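Local coordinates for protein COG0778: Nitroreductase (Streptococcus pneumoniae, PDB 2B67) that binds flavin mononucleotide as a two-subunit member of the nitroreductase family and probably catalyses the reduction of acceptors by NAD(P)H, at residues K12-K17 and L189-R194; E55-L60 and P76-L81; E70-A75 and E177-V182; Q149-N154 and V182-E187. All blocks are in the same frame, centred on the assembly; numbering follows the deposited sequence. Where two conformers were deposited one is given.

Contact 1: K12-K17 and L189-R194; sequences KRHATK and LEPSYR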
# COMPACT_ATOMS: atom_id res chain seq x y z
N LYS A 12 -9.92 14.74 2.45
CA LYS A 12 -9.92 15.36 1.14
C LYS A 12 -9.39 14.55 -0.04
O LYS A 12 -9.43 15.04 -1.15
CB LYS A 12 -9.36 16.77 1.17
CG LYS A 12 -8.03 16.92 1.73
CD LYS A 12 -7.95 18.33 2.36
CE LYS A 12 -6.58 18.93 2.14
NZ LYS A 12 -6.28 19.83 3.26
N ARG A 13 -8.89 13.33 0.20
CA ARG A 13 -8.52 12.45 -0.90
C ARG A 13 -9.81 11.80 -1.44
O ARG A 13 -10.57 11.22 -0.69
CB ARG A 13 -7.52 11.38 -0.47
CG ARG A 13 -6.97 10.54 -1.64
CD ARG A 13 -6.88 9.06 -1.35
NE ARG A 13 -7.99 8.51 -0.57
CZ ARG A 13 -9.10 7.97 -1.06
NH1 ARG A 13 -9.32 7.92 -2.37
NH2 ARG A 13 -10.02 7.48 -0.23
N HIS A 14 -10.06 11.92 -2.73
CA HIS A 14 -11.20 11.26 -3.35
C HIS A 14 -10.73 10.56 -4.62
O HIS A 14 -9.70 10.92 -5.18
CB HIS A 14 -12.33 12.27 -3.65
CG HIS A 14 -12.92 12.89 -2.41
ND1 HIS A 14 -12.67 14.20 -2.03
CD2 HIS A 14 -13.76 12.39 -1.47
CE1 HIS A 14 -13.31 14.46 -0.90
NE2 HIS A 14 -13.98 13.38 -0.54
N ALA A 15 -11.49 9.56 -5.07
CA ALA A 15 -11.25 8.95 -6.36
C ALA A 15 -11.72 9.94 -7.42
O ALA A 15 -12.92 10.10 -7.63
CB ALA A 15 -12.01 7.63 -6.48
N THR A 16 -10.78 10.61 -8.06
CA THR A 16 -11.11 11.65 -9.04
C THR A 16 -11.24 11.07 -10.46
O THR A 16 -10.31 10.44 -10.97
CB THR A 16 -10.04 12.77 -9.04
OG1 THR A 16 -9.81 13.21 -7.70
CG2 THR A 16 -10.45 13.95 -9.90
N LYS A 17 -12.39 11.30 -11.07
CA LYS A 17 -12.68 10.76 -12.39
C LYS A 17 -12.84 11.82 -13.47
O LYS A 17 -12.73 11.51 -14.64
CB LYS A 17 -13.88 9.84 -12.31
CG LYS A 17 -13.53 8.53 -11.59
CD LYS A 17 -14.73 7.70 -11.20
CE LYS A 17 -14.31 6.83 -10.01
NZ LYS A 17 -14.52 5.38 -10.31
N LEU A 189 -16.80 15.91 -4.72
CA LEU A 189 -17.10 14.52 -4.43
C LEU A 189 -17.38 14.22 -2.98
O LEU A 189 -16.83 14.86 -2.08
CB LEU A 189 -16.09 13.56 -5.04
CG LEU A 189 -16.56 13.06 -6.41
CD1 LEU A 189 -15.36 12.73 -7.30
CD2 LEU A 189 -17.55 11.87 -6.28
N GLU A 190 -18.26 13.25 -2.78
CA GLU A 190 -18.63 12.81 -1.45
C GLU A 190 -17.74 11.63 -1.07
O GLU A 190 -17.32 10.87 -1.94
CB GLU A 190 -20.11 12.40 -1.40
CG GLU A 190 -21.09 13.57 -1.26
CD GLU A 190 -20.81 14.44 -0.04
OE1 GLU A 190 -20.36 13.91 0.99
OE2 GLU A 190 -21.05 15.67 -0.11
N PRO A 191 -17.44 11.50 0.22
CA PRO A 191 -16.77 10.31 0.72
C PRO A 191 -17.55 9.07 0.36
O PRO A 191 -18.77 9.04 0.54
CB PRO A 191 -16.78 10.51 2.24
CG PRO A 191 -17.70 11.66 2.50
CD PRO A 191 -17.68 12.49 1.29
N SER A 192 -16.85 8.06 -0.16
CA SER A 192 -17.46 6.78 -0.44
C SER A 192 -17.58 5.99 0.85
O SER A 192 -16.99 6.33 1.88
CB SER A 192 -16.66 6.00 -1.47
OG SER A 192 -15.30 5.95 -1.09
N TYR A 193 -18.35 4.92 0.78
CA TYR A 193 -18.70 4.12 1.93
C TYR A 193 -17.52 3.34 2.53
O TYR A 193 -16.75 2.74 1.81
CB TYR A 193 -19.82 3.14 1.55
CG TYR A 193 -20.23 2.29 2.72
CD1 TYR A 193 -19.77 0.98 2.83
CD2 TYR A 193 -21.02 2.82 3.75
CE1 TYR A 193 -20.12 0.19 3.93
CE2 TYR A 193 -21.37 2.05 4.85
CZ TYR A 193 -20.92 0.75 4.93
OH TYR A 193 -21.25 -0.01 6.01
N ARG A 194 -17.42 3.35 3.85
CA ARG A 194 -16.49 2.47 4.55
C ARG A 194 -17.25 1.71 5.61
O ARG A 194 -18.08 2.31 6.31
CB ARG A 194 -15.35 3.26 5.20
CG ARG A 194 -14.41 3.95 4.21
CD ARG A 194 -13.70 2.95 3.27
NE ARG A 194 -12.73 3.68 2.47
CZ ARG A 194 -13.01 4.34 1.35
NH1 ARG A 194 -12.04 5.02 0.74
NH2 ARG A 194 -14.24 4.32 0.84

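Contact 2: E55-L60 and P76-L81; sequences EKNAEL and PVTIAL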
# COMPACT_ATOMS: atom_id res chain seq x y z
N GLU A 55 3.35 12.57 -22.62
CA GLU A 55 3.33 12.50 -24.06
C GLU A 55 2.53 11.34 -24.63
O GLU A 55 1.86 11.53 -25.63
CB GLU A 55 4.75 12.50 -24.65
CG GLU A 55 5.08 13.81 -25.33
CD GLU A 55 5.85 14.75 -24.43
OE1 GLU A 55 5.23 15.69 -23.88
OE2 GLU A 55 7.09 14.52 -24.28
N LYS A 56 2.60 10.16 -24.00
CA LYS A 56 1.97 8.92 -24.51
C LYS A 56 0.56 8.63 -23.94
O LYS A 56 0.08 7.49 -23.99
CB LYS A 56 2.91 7.70 -24.32
CG LYS A 56 4.24 7.84 -25.10
CD LYS A 56 5.09 6.57 -25.04
CE LYS A 56 6.14 6.54 -26.16
NZ LYS A 56 7.31 7.48 -25.90
N ASN A 57 -0.11 9.66 -23.44
CA ASN A 57 -1.39 9.49 -22.77
C ASN A 57 -2.47 8.87 -23.64
O ASN A 57 -3.23 8.04 -23.15
CB ASN A 57 -1.91 10.81 -22.22
CG ASN A 57 -0.92 11.45 -21.26
OD1 ASN A 57 -1.13 11.45 -20.05
ND2 ASN A 57 0.15 11.96 -21.81
N ALA A 58 -2.57 9.29 -24.89
CA ALA A 58 -3.63 8.79 -25.78
C ALA A 58 -3.44 7.30 -26.09
O ALA A 58 -4.41 6.56 -26.13
CB ALA A 58 -3.70 9.60 -27.08
N GLU A 59 -2.19 6.92 -26.37
CA GLU A 59 -1.75 5.54 -26.56
C GLU A 59 -2.10 4.70 -25.32
O GLU A 59 -2.79 3.69 -25.41
CB GLU A 59 -0.23 5.50 -26.77
CG GLU A 59 0.27 5.20 -28.20
CD GLU A 59 1.52 4.29 -28.22
OE1 GLU A 59 1.41 3.12 -28.65
OE2 GLU A 59 2.61 4.75 -27.78
N LEU A 60 -1.61 5.16 -24.17
CA LEU A 60 -1.84 4.45 -22.90
C LEU A 60 -3.32 4.22 -22.64
O LEU A 60 -3.73 3.14 -22.23
CB LEU A 60 -1.19 5.21 -21.72
CG LEU A 60 -1.38 4.60 -20.34
CD1 LEU A 60 -0.76 3.16 -20.27
CD2 LEU A 60 -0.80 5.52 -19.25
N PRO A 76 -4.40 15.20 -17.21
CA PRO A 76 -3.21 15.86 -17.79
C PRO A 76 -1.97 14.94 -17.64
O PRO A 76 -1.05 14.98 -18.46
CB PRO A 76 -3.05 17.11 -16.92
CG PRO A 76 -4.33 17.32 -16.27
CD PRO A 76 -5.00 16.00 -16.12
N VAL A 77 -1.97 14.13 -16.58
CA VAL A 77 -0.84 13.26 -16.27
C VAL A 77 -1.39 11.92 -15.82
O VAL A 77 -2.39 11.87 -15.12
CB VAL A 77 0.05 13.85 -15.13
CG1 VAL A 77 1.18 12.88 -14.72
CG2 VAL A 77 0.61 15.17 -15.53
N THR A 78 -0.69 10.85 -16.21
CA THR A 78 -0.90 9.51 -15.66
C THR A 78 0.47 8.96 -15.27
O THR A 78 1.44 9.07 -16.00
CB THR A 78 -1.58 8.53 -16.63
OG1 THR A 78 -2.90 9.00 -16.92
CG2 THR A 78 -1.68 7.09 -16.00
N ILE A 79 0.53 8.40 -14.07
CA ILE A 79 1.76 7.86 -13.55
C ILE A 79 1.54 6.39 -13.60
O ILE A 79 0.63 5.89 -12.93
CB ILE A 79 2.03 8.31 -12.09
CG1 ILE A 79 2.29 9.82 -12.05
CG2 ILE A 79 3.24 7.57 -11.54
CD1 ILE A 79 2.12 10.47 -10.68
N ALA A 80 2.31 5.70 -14.43
CA ALA A 80 2.31 4.25 -14.41
C ALA A 80 3.29 3.76 -13.36
O ALA A 80 4.48 4.00 -13.48
CB ALA A 80 2.67 3.69 -15.80
N LEU A 81 2.80 3.08 -12.33
CA LEU A 81 3.65 2.54 -11.27
C LEU A 81 4.05 1.13 -11.65
O LEU A 81 3.18 0.25 -11.82
CB LEU A 81 2.92 2.52 -9.91
CG LEU A 81 3.60 1.84 -8.71
CD1 LEU A 81 4.97 2.48 -8.40
CD2 LEU A 81 2.72 1.99 -7.49

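Contact 3: E70-A75 and E177-V182; sequences EQVSSA and ELLITV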
# COMPACT_ATOMS: atom_id res chain seq x y z
N GLU A 70 -11.72 7.03 -20.70
CA GLU A 70 -11.89 8.49 -20.63
C GLU A 70 -11.01 9.13 -19.55
O GLU A 70 -10.52 10.24 -19.72
CB GLU A 70 -13.34 8.84 -20.40
CG GLU A 70 -14.18 8.84 -21.69
CD GLU A 70 -14.77 7.49 -22.03
OE1 GLU A 70 -14.55 6.50 -21.29
OE2 GLU A 70 -15.46 7.43 -23.07
N GLN A 71 -10.83 8.43 -18.43
CA GLN A 71 -10.01 8.97 -17.34
C GLN A 71 -8.56 9.16 -17.77
O GLN A 71 -7.99 10.24 -17.59
CB GLN A 71 -10.10 8.08 -16.09
CG GLN A 71 -11.49 8.12 -15.42
CD GLN A 71 -11.59 7.18 -14.24
OE1 GLN A 71 -10.75 7.24 -13.33
NE2 GLN A 71 -12.61 6.31 -14.24
N VAL A 72 -7.98 8.13 -18.37
CA VAL A 72 -6.61 8.23 -18.80
C VAL A 72 -6.44 9.22 -19.99
O VAL A 72 -5.43 9.93 -20.07
CB VAL A 72 -5.99 6.85 -19.10
CG1 VAL A 72 -4.50 7.00 -19.47
CG2 VAL A 72 -6.13 5.94 -17.88
N SER A 73 -7.43 9.29 -20.88
CA SER A 73 -7.36 10.24 -22.03
C SER A 73 -7.39 11.68 -21.57
O SER A 73 -6.64 12.50 -22.13
CB SER A 73 -8.53 10.06 -23.00
OG SER A 73 -8.47 8.82 -23.65
N SER A 74 -8.23 11.99 -20.60
CA SER A 74 -8.39 13.37 -20.14
C SER A 74 -7.34 13.83 -19.16
O SER A 74 -6.86 14.96 -19.28
CB SER A 74 -9.76 13.59 -19.53
OG SER A 74 -10.74 13.47 -20.53
N ALA A 75 -6.98 12.98 -18.19
CA ALA A 75 -6.06 13.38 -17.13
C ALA A 75 -4.79 14.01 -17.72
O ALA A 75 -4.19 13.45 -18.62
CB ALA A 75 -5.72 12.23 -16.20
N GLU A 177 1.93 -2.19 -12.28
CA GLU A 177 1.02 -2.54 -11.18
C GLU A 177 -0.31 -1.78 -11.22
O GLU A 177 -1.37 -2.36 -10.97
CB GLU A 177 1.70 -2.31 -9.82
CG GLU A 177 2.96 -3.20 -9.61
CD GLU A 177 2.63 -4.64 -9.22
OE1 GLU A 177 1.45 -5.03 -9.11
OE2 GLU A 177 3.58 -5.41 -9.05
N LEU A 178 -0.22 -0.48 -11.52
CA LEU A 178 -1.33 0.49 -11.34
C LEU A 178 -1.10 1.67 -12.27
O LEU A 178 0.06 2.05 -12.53
CB LEU A 178 -1.29 1.10 -9.91
CG LEU A 178 -1.68 0.31 -8.66
CD1 LEU A 178 -1.47 1.14 -7.38
CD2 LEU A 178 -3.13 -0.22 -8.75
N LEU A 179 -2.19 2.29 -12.71
CA LEU A 179 -2.14 3.60 -13.35
C LEU A 179 -2.76 4.58 -12.37
O LEU A 179 -3.84 4.33 -11.84
CB LEU A 179 -2.91 3.64 -14.70
CG LEU A 179 -2.55 2.60 -15.77
CD1 LEU A 179 -3.34 2.87 -17.08
CD2 LEU A 179 -1.01 2.56 -16.06
N ILE A 180 -2.08 5.69 -12.13
CA ILE A 180 -2.57 6.73 -11.23
C ILE A 180 -2.78 7.94 -12.09
O ILE A 180 -1.79 8.56 -12.52
CB ILE A 180 -1.52 7.18 -10.18
CG1 ILE A 180 -0.67 6.01 -9.65
CG2 ILE A 180 -2.19 8.03 -9.10
CD1 ILE A 180 -1.18 5.34 -8.51
N THR A 181 -4.04 8.30 -12.33
CA THR A 181 -4.31 9.55 -13.05
C THR A 181 -4.11 10.74 -12.14
O THR A 181 -4.37 10.66 -10.94
CB THR A 181 -5.72 9.58 -13.61
OG1 THR A 181 -6.66 9.30 -12.55
CG2 THR A 181 -5.86 8.53 -14.78
N VAL A 182 -3.64 11.84 -12.71
CA VAL A 182 -3.29 13.01 -11.90
C VAL A 182 -3.86 14.26 -12.52
O VAL A 182 -3.71 14.49 -13.73
CB VAL A 182 -1.77 13.14 -11.70
CG1 VAL A 182 -1.48 14.28 -10.72
CG2 VAL A 182 -1.20 11.81 -11.11
O HOH W 1 -9.21 9.36 -13.26

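Contact 4: Q149-N154 and V182-E187; sequences QGIGSN and VGYTDE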
# COMPACT_ATOMS: atom_id res chain seq x y z
N GLN A 149 -0.84 18.57 -1.93
CA GLN A 149 -0.55 19.70 -2.77
C GLN A 149 -1.77 20.22 -3.48
O GLN A 149 -1.65 21.08 -4.32
CB GLN A 149 0.47 19.34 -3.83
CG GLN A 149 1.79 18.84 -3.33
CD GLN A 149 2.81 18.86 -4.45
OE1 GLN A 149 2.80 19.79 -5.27
NE2 GLN A 149 3.71 17.87 -4.49
N GLY A 150 -2.95 19.70 -3.16
CA GLY A 150 -4.20 20.18 -3.79
C GLY A 150 -4.49 19.53 -5.14
O GLY A 150 -5.29 20.04 -5.93
N ILE A 151 -3.81 18.40 -5.41
CA ILE A 151 -3.94 17.70 -6.71
C ILE A 151 -4.74 16.40 -6.54
O ILE A 151 -4.45 15.59 -5.63
CB ILE A 151 -2.55 17.48 -7.37
CG1 ILE A 151 -1.82 18.83 -7.53
CG2 ILE A 151 -2.67 16.78 -8.78
CD1 ILE A 151 -0.32 18.72 -7.87
N GLY A 152 -5.75 16.22 -7.39
CA GLY A 152 -6.62 15.05 -7.39
C GLY A 152 -5.92 13.90 -8.11
O GLY A 152 -4.88 14.11 -8.75
N SER A 153 -6.46 12.68 -7.96
CA SER A 153 -5.88 11.47 -8.55
C SER A 153 -6.88 10.35 -8.46
O SER A 153 -7.82 10.43 -7.68
CB SER A 153 -4.60 11.03 -7.81
OG SER A 153 -4.81 10.92 -6.40
N ASN A 154 -6.67 9.30 -9.25
CA ASN A 154 -7.40 8.06 -9.06
C ASN A 154 -6.46 6.89 -9.36
O ASN A 154 -5.65 6.98 -10.28
CB ASN A 154 -8.60 8.02 -10.00
CG ASN A 154 -9.58 6.93 -9.66
OD1 ASN A 154 -10.27 6.43 -10.53
ND2 ASN A 154 -9.64 6.55 -8.40
N VAL A 182 -3.64 11.84 -12.71
CA VAL A 182 -3.29 13.01 -11.90
C VAL A 182 -3.86 14.26 -12.52
O VAL A 182 -3.71 14.49 -13.73
CB VAL A 182 -1.77 13.14 -11.70
CG1 VAL A 182 -1.48 14.28 -10.72
CG2 VAL A 182 -1.20 11.81 -11.11
N GLY A 183 -4.57 15.04 -11.72
CA GLY A 183 -5.15 16.27 -12.22
C GLY A 183 -5.99 16.96 -11.19
O GLY A 183 -6.28 16.42 -10.12
N TYR A 184 -6.42 18.16 -11.53
CA TYR A 184 -7.33 18.90 -10.68
C TYR A 184 -8.75 18.49 -10.99
O TYR A 184 -9.09 18.24 -12.15
CB TYR A 184 -7.11 20.39 -10.89
CG TYR A 184 -5.74 20.81 -10.45
CD1 TYR A 184 -4.68 20.85 -11.35
CD2 TYR A 184 -5.49 21.14 -9.11
CE1 TYR A 184 -3.40 21.26 -10.93
CE2 TYR A 184 -4.23 21.54 -8.70
CZ TYR A 184 -3.19 21.60 -9.61
OH TYR A 184 -1.93 21.98 -9.19
N THR A 185 -9.58 18.44 -9.96
CA THR A 185 -10.93 17.86 -10.03
C THR A 185 -12.01 18.85 -10.44
O THR A 185 -12.12 19.93 -9.86
CB THR A 185 -11.35 17.35 -8.67
OG1 THR A 185 -10.28 16.61 -8.08
CG2 THR A 185 -12.64 16.52 -8.78
N ASP A 186 -12.85 18.42 -11.39
CA ASP A 186 -13.93 19.24 -11.92
C ASP A 186 -15.30 18.94 -11.27
O ASP A 186 -16.35 19.34 -11.80
CB ASP A 186 -13.99 19.12 -13.45
CG ASP A 186 -14.71 20.31 -14.11
OD1 ASP A 186 -14.46 21.49 -13.70
OD2 ASP A 186 -15.52 20.08 -15.03
N GLU A 187 -15.30 18.25 -10.14
CA GLU A 187 -16.54 18.00 -9.41
C GLU A 187 -16.34 17.78 -7.92
O GLU A 187 -15.38 17.13 -7.50
CB GLU A 187 -17.35 16.84 -10.02
CG GLU A 187 -16.51 15.70 -10.60
CD GLU A 187 -17.31 14.43 -10.88
OE1 GLU A 187 -18.42 14.50 -11.45
OE2 GLU A 187 -16.80 13.35 -10.53
O HOH W 2 -1.49 22.55 -6.60

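Contact 1: K12-K17 and L189-R194
His14 and Leu189 lie alongside with opposite headings where the loop after helix 5-12 meets the loop that leads to strand 201-203, at the phosphate end of the flavin mononucleotide pocket. The bond from CA to CB of His14 heads for the other loop, and chi1 of -65° sets CG beside the backbone N, anti to the carbonyl carbon. CG lies 4.2 Å from Leu189 CB. CD2 comes within 3.9 Å of Glu190 O, an oblique approach. Farther round the ring, CE1 and NE2 sit beneath Leu189 O, with NE2 3.6 Å from it; this oxygen stands over one face, displaced toward the rim, and makes a van der Waals contact. Leu189 answers with CD1, 3.6 Å from Ala15 O.

At the neighbouring residue, the guanidinium of Arg13 meets that of Arg194 edge to edge, NH2 of Arg13 3.3 Å from NH1 of Arg194, with the planes 32° apart. Both atoms are donors and both groups presumably carry charge, so this pair does not attract by itself. Arg13 NH1 and Arg194 NH1 form salt bridges with the FMN phosphate, while Arg13 NH2 and Arg194 NH1 also bond to Leu38 O of the second subunit. Arg194 is fixed further by its NH2, which donates to Ser192 OG at 2.7 Å and to Tyr193 O at 3.1 Å, both near the guanidinium plane. Two like charges can therefore meet at their edges, their repulsion probably offset by the anionic phosphate that they clasp.

Contact 2: E55-L60 and P76-L81
Leu60, which packs on Thr78, donates its backbone N to Lys56 O at 2.9 Å, the bond that closes the first turn of helix 57-61 behind the N-cap residue Lys56. This short helix lies on one face of the antiparallel sheet of the alpha-beta sandwich, above strand 77-84. Its first turn points two side chains, Asn57 and Leu60, at the start of the strand.

Leu60 makes the apolar half of the contact. Its CG is anti to the backbone N (chi1 178°), and the CD2 branch touches CG2 of Thr78 at 3.7 Å and approaches Thr78 CB at 4.1 Å, the two side chains crossing obliquely. On Thr78 the methyl CG2 is the group anti to the backbone N, while OG1 lies beside that N; methyl thus meets methyl, and the hydroxyl stays on the Asn57 side.

Asn57 makes the looser, polar half. Its OD1 hangs over the backbone where the strand begins, 3.9 Å from Pro76 O, an acceptor like itself, and 3.9 Å from Thr78 N, a donor but too distant to bond. The Thr78 backbone instead pairs with Val53 of the neighbouring strand 48-53. Val77 and Ile79 point away from the helix, and their side chains meet Val182 on the other face of the sheet. Around the methyl contact, Leu179 touches both Leu60 and Thr78, so that helix and strand share one buried apolar patch. Beyond the methyls, the nearest side-chain approach of Asn57 to Thr78 is OD1 to OG1, at 4.4 Å.

Contact 3: E70-A75 and E177-V182
Val72 and Thr181 set their side chains at about a right angle where helix 68-74 packs across strand 174-183, on the same face of the alpha-beta sandwich's sheet as helix 57-61. The axes of segments 70-74 and 177-182 pass 8.4 Å apart at 53°, and the gap narrows at the helix end, where Ala75 leaves helical geometry.

The methyl of Thr181 is the centre of the packing. Its CG2 lies anti to the carbonyl carbon, facing Val72 CG2 at 4.0 Å and the carbonyl oxygen Gln71 O at 3.9 Å. Ala75 CB touches Thr181 CB at 3.7 Å. Farther back along the strand, Val72 uses the same CG2 branch to reach Leu179 CD1 at 4.2 Å, and Leu60 of helix 57-61 touches both of these residues.

The hydroxyl of Thr181 takes the other side. With chi1 at 53°, OG1 sits between backbone N and carbonyl carbon and donates to a water at 2.6 Å. The water in turn donates to Gln71 OE1, whose amide NE2 bonds to FMN O2; this is consistent with a second-shell threonine on the sheet helping to orient a flavin-binding side chain. The water is gripped tightly at both ends, its oxygen also 2.6 Å from Gln71 OE1.

Contact 4: Q149-N154 and V182-E187
The antiparallel pairing of Gly152 with Gly183 and of Ser153 with Val182 joins edge strand 152-156 to strand 174-183 in the sheet of the alpha-beta sandwich. In the hydrogen-bonded pair, Gly183 N donates to Gly152 O at 3.1 Å and almost straight (175°), whereas the return bond from Gly152 N to Gly183 O, though 2.8 Å long, is bent to 120° and weak. The chains part soon after Gly183.

Just before the strand, Gly150, with positive phi, is the C-prime residue of the Schellman motif that ends helix 124-148. Its O lies 3.3 Å from Tyr184 CE2, oblique to the ring. Ile151 works with both branches: CG2, anti to the backbone N, meets Val182 CG1 closer than usual for two carbons, at 3.4 Å, while CG1 meets Tyr184 CZ at 3.7 Å, again obliquely. Lys22 makes a cation-pi contact with the same ring, and Asn154, which follows Ser153, touches FMN. One water spans the two segments beyond the phenol, in the plane of the ring: the water donates to Gln149 O, and its oxygen is 2.7 Å from Tyr184 OH.

Contact 3 is fully and contact 2 almost fully buried, and both are largely apolar: helices 57-61 and 68-74 lie side by side on neighbouring strands 77-84 and 174-183, and the centres of the two contacts are about 7 Å apart. Contact 4, partly buried, relies instead on backbone pairing at the edge of that sheet and shares Val182 with contact 3. Contact 1 lies at the surface, joins two irregular loops and is the most highly charged; with contact 2 it reaches the second subunit. Thr16 N probably bonds to Ser153 O, tying contact 1 to contact 4. The flavin is held by arginines in contact 1 and by an amide in contact 3, and touched by Asn154 in contact 4.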